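Local atomic coordinates of dimethyladenosine transferase, putative (Plasmodium falciparum, PDB entry 2H1R), a protein that probably transfers methyl groups from S-adenosyl-L-methionine to the N6 position of adenines in ribosomal RNA, the chain here being most of a longer protein. Residues S120-K125 with L138-E143; C174-S179 with S189-L194; H238-W243 with K292-F297. All coordinates share one frame; numbering follows the deposited sequence.

Interaction 1. Residues S120-K125 with L138-E143; sequences SPLIFK and LMFQKE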
loop_
_atom_site.group_PDB
_atom_site.type_symbol
_atom_site.label_atom_id
_atom_site.label_comp_id
_atom_site.label_asym_id
_atom_site.label_seq_id
_atom_site.Cartn_x
_atom_site.Cartn_y
_atom_site.Cartn_z
ATOM N N SER A 120 -7.259 2.880 -2.830
ATOM C CA SER A 120 -5.989 2.727 -3.510
ATOM C C SER A 120 -5.061 3.944 -3.317
ATOM O O SER A 120 -3.862 3.752 -3.015
ATOM C CB SER A 120 -6.202 2.394 -4.988
ATOM O OG SER A 120 -4.963 2.326 -5.634
ATOM N N PRO A 121 -5.595 5.184 -3.481
ATOM C CA PRO A 121 -4.780 6.372 -3.188
ATOM C C PRO A 121 -4.200 6.373 -1.758
ATOM O O PRO A 121 -3.057 6.799 -1.561
ATOM C CB PRO A 121 -5.766 7.530 -3.333
ATOM C CG PRO A 121 -6.813 7.037 -4.277
ATOM C CD PRO A 121 -6.939 5.558 -3.972
ATOM N N LEU A 122 -4.986 5.928 -0.785
ATOM C CA LEU A 122 -4.486 5.852 0.591
ATOM C C LEU A 122 -3.290 4.894 0.711
ATOM O O LEU A 122 -2.277 5.239 1.310
ATOM C CB LEU A 122 -5.573 5.474 1.594
ATOM C CG LEU A 122 -4.926 5.335 2.985
ATOM C CD1 LEU A 122 -4.583 6.720 3.630
ATOM C CD2 LEU A 122 -5.672 4.408 3.916
ATOM N N ILE A 123 -3.426 3.686 0.162
ATOM C CA ILE A 123 -2.345 2.718 0.154
ATOM C C ILE A 123 -1.066 3.281 -0.469
ATOM O O ILE A 123 0.004 3.133 0.101
ATOM C CB ILE A 123 -2.757 1.392 -0.565
ATOM C CG1 ILE A 123 -3.784 0.601 0.262
ATOM C CG2 ILE A 123 -1.522 0.534 -0.902
ATOM C CD1 ILE A 123 -3.391 0.396 1.728
ATOM N N PHE A 124 -1.172 3.906 -1.645
ATOM C CA PHE A 124 -0.008 4.497 -2.308
ATOM C C PHE A 124 0.613 5.633 -1.468
ATOM O O PHE A 124 1.843 5.787 -1.407
ATOM C CB PHE A 124 -0.404 5.010 -3.685
ATOM N N LYS A 125 -0.238 6.423 -0.824
ATOM C CA LYS A 125 0.248 7.469 0.086
ATOM C C LYS A 125 1.043 6.881 1.245
ATOM O O LYS A 125 2.125 7.386 1.578
ATOM C CB LYS A 125 -0.897 8.302 0.637
ATOM C CG LYS A 125 -0.402 9.602 1.255
ATOM C CD LYS A 125 -1.507 10.544 1.569
ATOM C CE LYS A 125 -0.907 11.912 1.896
ATOM N NZ LYS A 125 -2.031 12.822 2.174
ATOM N N LEU A 138 -6.192 -0.551 9.515
ATOM C CA LEU A 138 -6.998 0.128 8.487
ATOM C C LEU A 138 -8.280 -0.649 8.207
ATOM O O LEU A 138 -8.226 -1.856 7.996
ATOM C CB LEU A 138 -6.171 0.323 7.190
ATOM C CG LEU A 138 -4.802 1.070 7.274
ATOM C CD1 LEU A 138 -3.948 0.932 5.995
ATOM C CD2 LEU A 138 -4.949 2.512 7.608
ATOM N N MET A 139 -9.414 0.042 8.176
ATOM C CA MET A 139 -10.665 -0.604 7.786
ATOM C C MET A 139 -11.032 -0.240 6.342
ATOM O O MET A 139 -11.024 0.934 5.960
ATOM C CB MET A 139 -11.772 -0.280 8.782
ATOM C CG MET A 139 -13.126 -0.808 8.398
ATOM S SD MET A 139 -14.187 -0.749 9.841
ATOM C CE MET A 139 -14.656 0.950 9.819
ATOM N N PHE A 140 -11.260 -1.270 5.535
ATOM C CA PHE A 140 -11.619 -1.101 4.122
ATOM C C PHE A 140 -12.891 -1.874 3.804
ATOM O O PHE A 140 -13.185 -2.898 4.410
ATOM C CB PHE A 140 -10.517 -1.653 3.187
ATOM C CG PHE A 140 -9.195 -0.918 3.242
ATOM C CD1 PHE A 140 -9.015 0.279 2.551
ATOM C CD2 PHE A 140 -8.105 -1.479 3.898
ATOM C CE1 PHE A 140 -7.796 0.952 2.573
ATOM C CE2 PHE A 140 -6.860 -0.823 3.928
ATOM C CZ PHE A 140 -6.711 0.413 3.255
ATOM N N GLN A 141 -13.620 -1.425 2.792
ATOM C CA GLN A 141 -14.690 -2.246 2.229
ATOM C C GLN A 141 -14.141 -3.645 1.886
ATOM O O GLN A 141 -12.988 -3.763 1.451
ATOM C CB GLN A 141 -15.276 -1.519 1.017
ATOM C CG GLN A 141 -16.726 -1.839 0.724
ATOM C CD GLN A 141 -17.300 -0.997 -0.413
ATOM O OE1 GLN A 141 -17.455 0.218 -0.286
ATOM N NE2 GLN A 141 -17.658 -1.655 -1.516
ATOM N N LYS A 142 -14.940 -4.702 2.114
ATOM C CA LYS A 142 -14.470 -6.093 2.074
ATOM C C LYS A 142 -13.709 -6.481 0.801
ATOM O O LYS A 142 -12.712 -7.209 0.856
ATOM C CB LYS A 142 -15.649 -7.061 2.241
ATOM C CG LYS A 142 -15.272 -8.553 2.242
ATOM C CD LYS A 142 -16.514 -9.475 2.300
ATOM C CE LYS A 142 -17.194 -9.636 0.922
ATOM N NZ LYS A 142 -18.483 -10.406 1.049
ATOM N N GLU A 143 -14.216 -6.000 -0.326
ATOM C CA GLU A 143 -13.742 -6.398 -1.657
ATOM C C GLU A 143 -12.291 -5.892 -1.825
ATOM O O GLU A 143 -11.402 -6.642 -2.287
ATOM C CB GLU A 143 -14.668 -5.813 -2.743
ATOM C CG GLU A 143 -16.234 -6.049 -2.586
ATOM C CD GLU A 143 -16.929 -5.361 -1.374
ATOM O OE1 GLU A 143 -16.978 -5.962 -0.295
ATOM O OE2 GLU A 143 -17.482 -4.245 -1.504
#

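Interaction 2. Residues C174-S179 with S189-L194; sequences CNVNRS and SVIVKL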
loop_
_atom_site.group_PDB
_atom_site.type_symbol
_atom_site.label_atom_id
_atom_site.label_comp_id
_atom_site.label_asym_id
_atom_site.label_seq_id
_atom_site.Cartn_x
_atom_site.Cartn_y
_atom_site.Cartn_z
ATOM N N CYS A 174 -9.875 -8.487 11.559
ATOM C CA CYS A 174 -11.232 -9.021 11.703
ATOM C C CYS A 174 -12.183 -8.586 10.584
ATOM O O CYS A 174 -11.874 -7.708 9.760
ATOM C CB CYS A 174 -11.826 -8.599 13.054
ATOM S SG CYS A 174 -12.067 -6.799 13.234
ATOM N N ASN A 175 -13.352 -9.225 10.559
ATOM C CA ASN A 175 -14.442 -8.809 9.717
ATOM C C ASN A 175 -15.276 -7.791 10.450
ATOM O O ASN A 175 -15.347 -7.803 11.677
ATOM C CB ASN A 175 -15.315 -10.004 9.363
ATOM C CG ASN A 175 -14.553 -11.040 8.608
ATOM O OD1 ASN A 175 -14.101 -10.784 7.505
ATOM N ND2 ASN A 175 -14.377 -12.206 9.205
ATOM N N VAL A 176 -15.886 -6.886 9.703
ATOM C CA VAL A 176 -16.806 -5.935 10.293
ATOM C C VAL A 176 -18.095 -5.970 9.488
ATOM O O VAL A 176 -18.155 -5.403 8.381
ATOM C CB VAL A 176 -16.214 -4.506 10.275
ATOM C CG1 VAL A 176 -17.167 -3.534 10.930
ATOM C CG2 VAL A 176 -14.851 -4.481 10.974
ATOM N N ASN A 177 -19.129 -6.609 10.035
ATOM C CA ASN A 177 -20.411 -6.684 9.361
ATOM C C ASN A 177 -21.064 -5.326 9.224
ATOM O O ASN A 177 -20.866 -4.450 10.078
ATOM C CB ASN A 177 -21.357 -7.623 10.119
ATOM C CG ASN A 177 -22.636 -7.948 9.315
ATOM O OD1 ASN A 177 -23.730 -7.515 9.671
ATOM N ND2 ASN A 177 -22.483 -8.704 8.208
ATOM N N ARG A 178 -21.872 -5.154 8.178
ATOM C CA ARG A 178 -22.621 -3.908 7.991
ATOM C C ARG A 178 -23.479 -3.492 9.212
ATOM O O ARG A 178 -23.728 -2.301 9.418
ATOM C CB ARG A 178 -23.500 -4.018 6.727
ATOM C CG ARG A 178 -24.646 -5.025 6.892
ATOM C CD ARG A 178 -25.240 -5.409 5.563
ATOM N NE ARG A 178 -24.304 -6.126 4.695
ATOM C CZ ARG A 178 -24.450 -6.215 3.370
ATOM N NH1 ARG A 178 -25.489 -5.631 2.761
ATOM N NH2 ARG A 178 -23.553 -6.880 2.652
ATOM N N SER A 179 -23.954 -4.462 10.007
ATOM C CA SER A 179 -24.813 -4.124 11.195
ATOM C C SER A 179 -24.041 -3.350 12.276
ATOM O O SER A 179 -24.634 -2.739 13.187
ATOM C CB SER A 179 -25.417 -5.379 11.808
ATOM O OG SER A 179 -24.389 -6.305 12.102
ATOM N N SER A 189 -17.181 -4.788 5.740
ATOM C CA SER A 189 -15.799 -4.271 5.812
ATOM C C SER A 189 -14.857 -5.260 6.469
ATOM O O SER A 189 -15.279 -6.289 6.992
ATOM C CB SER A 189 -15.741 -2.929 6.554
ATOM O OG SER A 189 -16.412 -1.877 5.862
ATOM N N VAL A 190 -13.565 -4.939 6.429
ATOM C CA VAL A 190 -12.525 -5.789 6.968
ATOM C C VAL A 190 -11.456 -4.837 7.509
ATOM O O VAL A 190 -11.168 -3.824 6.886
ATOM C CB VAL A 190 -11.889 -6.691 5.872
ATOM C CG1 VAL A 190 -10.617 -7.422 6.398
ATOM C CG2 VAL A 190 -12.903 -7.722 5.360
ATOM N N ILE A 191 -10.908 -5.178 8.666
ATOM C CA ILE A 191 -9.782 -4.448 9.236
ATOM C C ILE A 191 -8.526 -5.249 9.024
ATOM O O ILE A 191 -8.474 -6.453 9.338
ATOM C CB ILE A 191 -9.995 -4.161 10.748
ATOM C CG1 ILE A 191 -11.277 -3.313 10.885
ATOM C CG2 ILE A 191 -8.713 -3.461 11.320
ATOM C CD1 ILE A 191 -11.848 -3.228 12.248
ATOM N N VAL A 192 -7.520 -4.577 8.484
ATOM C CA VAL A 192 -6.217 -5.193 8.199
ATOM C C VAL A 192 -5.140 -4.420 8.956
ATOM O O VAL A 192 -5.360 -3.238 9.326
ATOM C CB VAL A 192 -5.882 -5.221 6.673
ATOM C CG1 VAL A 192 -6.901 -6.055 5.900
ATOM C CG2 VAL A 192 -5.837 -3.850 6.088
ATOM N N LYS A 193 -4.026 -5.092 9.213
ATOM C CA LYS A 193 -2.848 -4.495 9.843
ATOM C C LYS A 193 -1.675 -4.576 8.901
ATOM O O LYS A 193 -1.468 -5.607 8.249
ATOM C CB LYS A 193 -2.523 -5.248 11.139
ATOM C CG LYS A 193 -1.313 -4.694 11.934
ATOM C CD LYS A 193 -1.145 -5.481 13.263
ATOM C CE LYS A 193 -0.432 -6.828 13.035
ATOM N NZ LYS A 193 -0.299 -7.724 14.287
ATOM N N LEU A 194 -0.961 -3.462 8.787
ATOM C CA LEU A 194 0.232 -3.346 7.960
ATOM C C LEU A 194 1.404 -3.018 8.871
ATOM O O LEU A 194 1.337 -2.022 9.616
ATOM C CB LEU A 194 0.127 -2.199 6.953
ATOM C CG LEU A 194 -1.064 -2.019 6.010
ATOM C CD1 LEU A 194 -0.771 -0.941 4.964
ATOM C CD2 LEU A 194 -1.404 -3.323 5.359
#

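Interaction 3. Residues H238-W243 with K292-F297; sequences HNYKNW and KGIHFF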
loop_
_atom_site.group_PDB
_atom_site.type_symbol
_atom_site.label_atom_id
_atom_site.label_comp_id
_atom_site.label_asym_id
_atom_site.label_seq_id
_atom_site.Cartn_x
_atom_site.Cartn_y
_atom_site.Cartn_z
ATOM N N HIS A 238 14.123 2.303 -26.358
ATOM C CA HIS A 238 14.210 3.773 -26.232
ATOM C C HIS A 238 14.832 4.197 -24.899
ATOM O O HIS A 238 15.754 5.026 -24.875
ATOM C CB HIS A 238 12.843 4.431 -26.362
ATOM C CG HIS A 238 12.903 5.935 -26.379
ATOM N ND1 HIS A 238 13.507 6.644 -27.394
ATOM C CD2 HIS A 238 12.446 6.855 -25.497
ATOM C CE1 HIS A 238 13.410 7.939 -27.140
ATOM N NE2 HIS A 238 12.768 8.092 -25.997
ATOM N N ASN A 239 14.304 3.642 -23.816
ATOM C CA ASN A 239 14.825 3.892 -22.463
ATOM C C ASN A 239 16.263 3.423 -22.312
ATOM O O ASN A 239 17.088 4.142 -21.711
ATOM C CB ASN A 239 13.931 3.256 -21.385
ATOM C CG ASN A 239 12.647 4.013 -21.174
ATOM O OD1 ASN A 239 12.442 5.101 -21.720
ATOM N ND2 ASN A 239 11.775 3.454 -20.369
ATOM N N TYR A 240 16.593 2.261 -22.871
ATOM C CA TYR A 240 17.954 1.773 -22.873
ATOM C C TYR A 240 18.927 2.700 -23.607
ATOM O O TYR A 240 20.019 2.990 -23.105
ATOM C CB TYR A 240 18.048 0.371 -23.473
ATOM C CG TYR A 240 19.477 -0.182 -23.594
ATOM C CD1 TYR A 240 20.217 -0.501 -22.464
ATOM C CD2 TYR A 240 20.075 -0.391 -24.853
ATOM C CE1 TYR A 240 21.504 -1.002 -22.538
ATOM C CE2 TYR A 240 21.394 -0.928 -24.947
ATOM C CZ TYR A 240 22.103 -1.203 -23.779
ATOM O OH TYR A 240 23.362 -1.750 -23.801
ATOM N N LYS A 241 18.553 3.162 -24.789
ATOM C CA LYS A 241 19.451 4.104 -25.490
ATOM C C LYS A 241 19.617 5.434 -24.734
ATOM O O LYS A 241 20.725 5.980 -24.684
ATOM C CB LYS A 241 18.963 4.335 -26.915
ATOM C CG LYS A 241 19.152 3.104 -27.799
ATOM C CD LYS A 241 18.281 3.239 -29.046
ATOM C CE LYS A 241 18.487 2.080 -30.018
ATOM N NZ LYS A 241 19.792 2.153 -30.720
ATOM N N ASN A 242 18.535 5.936 -24.158
ATOM C CA ASN A 242 18.563 7.143 -23.318
ATOM C C ASN A 242 19.506 7.004 -22.113
ATOM O O ASN A 242 20.290 7.923 -21.838
ATOM C CB ASN A 242 17.182 7.498 -22.780
ATOM C CG ASN A 242 16.336 8.324 -23.758
ATOM O OD1 ASN A 242 16.772 8.685 -24.840
ATOM N ND2 ASN A 242 15.097 8.600 -23.358
ATOM N N TRP A 243 19.414 5.869 -21.401
ATOM C CA TRP A 243 20.305 5.540 -20.288
ATOM C C TRP A 243 21.749 5.537 -20.726
ATOM O O TRP A 243 22.645 6.094 -20.044
ATOM C CB TRP A 243 19.967 4.152 -19.716
ATOM C CG TRP A 243 20.866 3.725 -18.559
ATOM C CD1 TRP A 243 21.903 2.849 -18.613
ATOM C CD2 TRP A 243 20.766 4.150 -17.191
ATOM N NE1 TRP A 243 22.459 2.690 -17.343
ATOM C CE2 TRP A 243 21.784 3.496 -16.469
ATOM C CE3 TRP A 243 19.924 5.046 -16.513
ATOM C CZ2 TRP A 243 21.975 3.687 -15.085
ATOM C CZ3 TRP A 243 20.109 5.244 -15.125
ATOM C CH2 TRP A 243 21.137 4.553 -14.429
ATOM N N LYS A 292 21.464 -4.608 -16.609
ATOM C CA LYS A 292 21.703 -4.437 -18.060
ATOM C C LYS A 292 21.494 -3.047 -18.574
ATOM O O LYS A 292 21.600 -2.810 -19.781
ATOM C CB LYS A 292 20.805 -5.396 -18.843
ATOM C CG LYS A 292 21.350 -6.795 -18.838
ATOM C CD LYS A 292 20.495 -7.762 -19.659
ATOM C CE LYS A 292 21.382 -8.899 -20.223
ATOM N NZ LYS A 292 20.669 -9.801 -21.169
ATOM N N GLY A 293 21.159 -2.113 -17.682
ATOM C CA GLY A 293 20.816 -0.749 -18.105
ATOM C C GLY A 293 19.409 -0.569 -18.640
ATOM O O GLY A 293 19.119 0.424 -19.298
ATOM N N ILE A 294 18.540 -1.548 -18.397
ATOM C CA ILE A 294 17.134 -1.447 -18.813
ATOM C C ILE A 294 16.319 -0.974 -17.598
ATOM O O ILE A 294 16.212 -1.676 -16.600
ATOM C CB ILE A 294 16.592 -2.813 -19.357
ATOM C CG1 ILE A 294 17.392 -3.251 -20.603
ATOM C CG2 ILE A 294 15.067 -2.723 -19.702
ATOM C CD1 ILE A 294 17.251 -4.739 -20.979
ATOM N N HIS A 295 15.774 0.233 -17.733
ATOM C CA HIS A 295 15.010 0.918 -16.722
ATOM C C HIS A 295 13.558 1.119 -17.163
ATOM O O HIS A 295 13.266 1.260 -18.365
ATOM C CB HIS A 295 15.691 2.267 -16.373
ATOM C CG HIS A 295 17.005 2.077 -15.681
ATOM N ND1 HIS A 295 17.121 2.081 -14.308
ATOM C CD2 HIS A 295 18.235 1.758 -16.163
ATOM C CE1 HIS A 295 18.377 1.830 -13.974
ATOM N NE2 HIS A 295 19.072 1.622 -15.081
ATOM N N PHE A 296 12.659 1.142 -16.175
ATOM C CA PHE A 296 11.209 1.279 -16.393
ATOM C C PHE A 296 10.687 2.712 -16.107
ATOM O O PHE A 296 10.584 3.123 -14.963
ATOM C CB PHE A 296 10.491 0.169 -15.586
ATOM C CG PHE A 296 10.950 -1.235 -15.989
ATOM C CD1 PHE A 296 10.330 -1.900 -17.044
ATOM C CD2 PHE A 296 12.015 -1.852 -15.353
ATOM C CE1 PHE A 296 10.751 -3.183 -17.446
ATOM C CE2 PHE A 296 12.462 -3.117 -15.753
ATOM C CZ PHE A 296 11.820 -3.781 -16.819
ATOM N N PHE A 297 10.365 3.441 -17.171
ATOM C CA PHE A 297 9.932 4.855 -17.106
ATOM C C PHE A 297 8.971 5.179 -18.251
ATOM O O PHE A 297 9.218 4.774 -19.404
ATOM C CB PHE A 297 11.162 5.759 -17.205
ATOM C CG PHE A 297 10.839 7.254 -17.243
ATOM C CD1 PHE A 297 10.758 7.936 -18.473
ATOM C CD2 PHE A 297 10.611 7.965 -16.064
ATOM C CE1 PHE A 297 10.458 9.313 -18.509
ATOM C CE2 PHE A 297 10.305 9.354 -16.093
ATOM C CZ PHE A 297 10.231 10.018 -17.306
#

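Interaction 1. Residues S120-K125 with L138-E143
The ring of F140 meets helix residues 120-125 through CZ, and the two methyl groups that reach it, L122 CD2 and I123 CD1, both approach obliquely at that end of the ring. I123 CD1 is the nearer, 3.7 Å from F140 CZ, while L122 CD2 stands 4.2 Å from the same F140 CZ. The phenyl reaches that far because CG lies anti to its own carbonyl carbon (chi1 -65°) and the ring then extends from the strand toward the helix. L138, two residues earlier on the same side of the strand, fills in beside it: its CD2 lies 4.2 Å from L122 CD2, and its CD1 4.3 Å from I123 CD1. Two aliphatic side chains of the helix thus meet a leucine and a phenylalanine of the strand, a compact example of how apolar branches alone can join a helix to a sheet. All four are buried, and no hydrogen bond crosses between the segments. Just past the contact, Q141, at the N-cap position, sends NE2 to E143 OE2 (2.6 Å), a bond lying almost in the amide plane. The axes of 120-125 and 138-141 pass 11.4 Å apart and run nearly antiparallel, at 149°. Helix and strand belong to the beta-alpha-beta unit of 109-113, 119-128 and 135-141 in the class I methyltransferase fold. F140 lies about 7 Å, side chain to side chain, from N113, predicted to bind S-adenosyl-L-methionine. F144 and M148 of helix 142-148 also pack on F140 and I123, while V192 of neighbouring strand 189-196 touches F140.

Interaction 2. Residues C174-S179 with S189-L194
V176 N donates to S189 O over 2.8 Å at an N-H...O angle of 163°. The return bond, S189 N to V176 O at 2.9 Å, completes a hydrogen-bonded antiparallel pair. Two residues up the strand, I191 N gives a slightly straighter bond to C174 O, also 2.9 Å; its partner from C174 N to I191 O is weak. N175 and V190 between them form the non-hydrogen-bonded pair, their side chains lying side by side and pointing the same way. Strands 168-176 and 189-196 are the last two of the central sheet, and the reversed strand 189-196, set between 135-141 and 168-176, is the antiparallel signature of class I methyltransferases. The face opposite N175 and V190 carries C174, V176, S189 and I191. There I191 CD1 is pressed to 3.5 Å from V176 CG2, tighter than usual for two carbons, and also rests 3.7 Å from C174 SG. The cysteine sulfur gets there by sitting between its backbone N and carbonyl carbon (chi1 65°). I30 of helix 28-38 covers V176 and I191, and L25, predicted to bind S-adenosyl-L-methionine, comes within about 4 Å of V176, side chain to side chain. Beyond the pairing, N177 OD1 takes both S179 N, making an Asx turn, and S179 OG, while R178 forms a salt bridge with D188.

Interaction 3. Residues H238-W243 with K292-F297
W243 lays its indole over the imidazole of H295: the six-membered ring and the histidine ring stack face to face with centroids 4.0 Å apart and planes inclined by 28°. With W243 CG anti to the backbone N (chi1 179°), the indole swings out to the tail. H295 NE2 sits over the centre of the indole's six-membered ring, 3.6 Å from W243 CZ2, and H295 ND1 is held by E207 OE1, so the histidine is fixed both by its face and by one nitrogen. The chain arrives here through G293, the first residue to leave helical angles after helix 279-291, with positive phi (80°) in a Schellman motif. The turn brings two carbonyl oxygens against Y240: G293 O lies at the ring edge, 3.5 Å from Y240 CD1, and K292 O is 3.3 Å from Y240 CE1. The tyrosine hydroxyl bonds to V252 N. One helical turn before W243, N239 ND2 gives a bond of 3.0 Å to F297 O, in the amide plane of N239 and on a lone pair of the carbonyl, and a weak one to H295 O. These pieces attach the C-terminal tail to helix 230-246, well away from the predicted cofactor site. E207 of helix 205-216 also accepts F296 N through OE2. Chemically, the contact joins aromatic stacking to amide hydrogen bonds, and the carboxylate of E207, an outside partner, may favour a protonated imidazole, which would give the stack some cation-pi character.

Read from the N terminus, interaction 1 comes first, closing the short excursion between helix 119-128 and strand 135-141 of the methyltransferase sheet's beta-alpha-beta unit. Interaction 2 follows, closing the connection that leaves strand 168-176 and returns as 189-196. Interaction 3 closes by far the longest loop, from helix 230-246 to the last modelled residues. The three are in series: none nests in or crosses another. Interactions 1 and 2, with centres 12 Å apart, touch directly because strands 135-141 and 189-196 are neighbours in one sheet. Interaction 3 stands 33 Å from the first and 43 Å from the second, centre to centre, and joins helix 230-246 to the tail that follows helix 279-291.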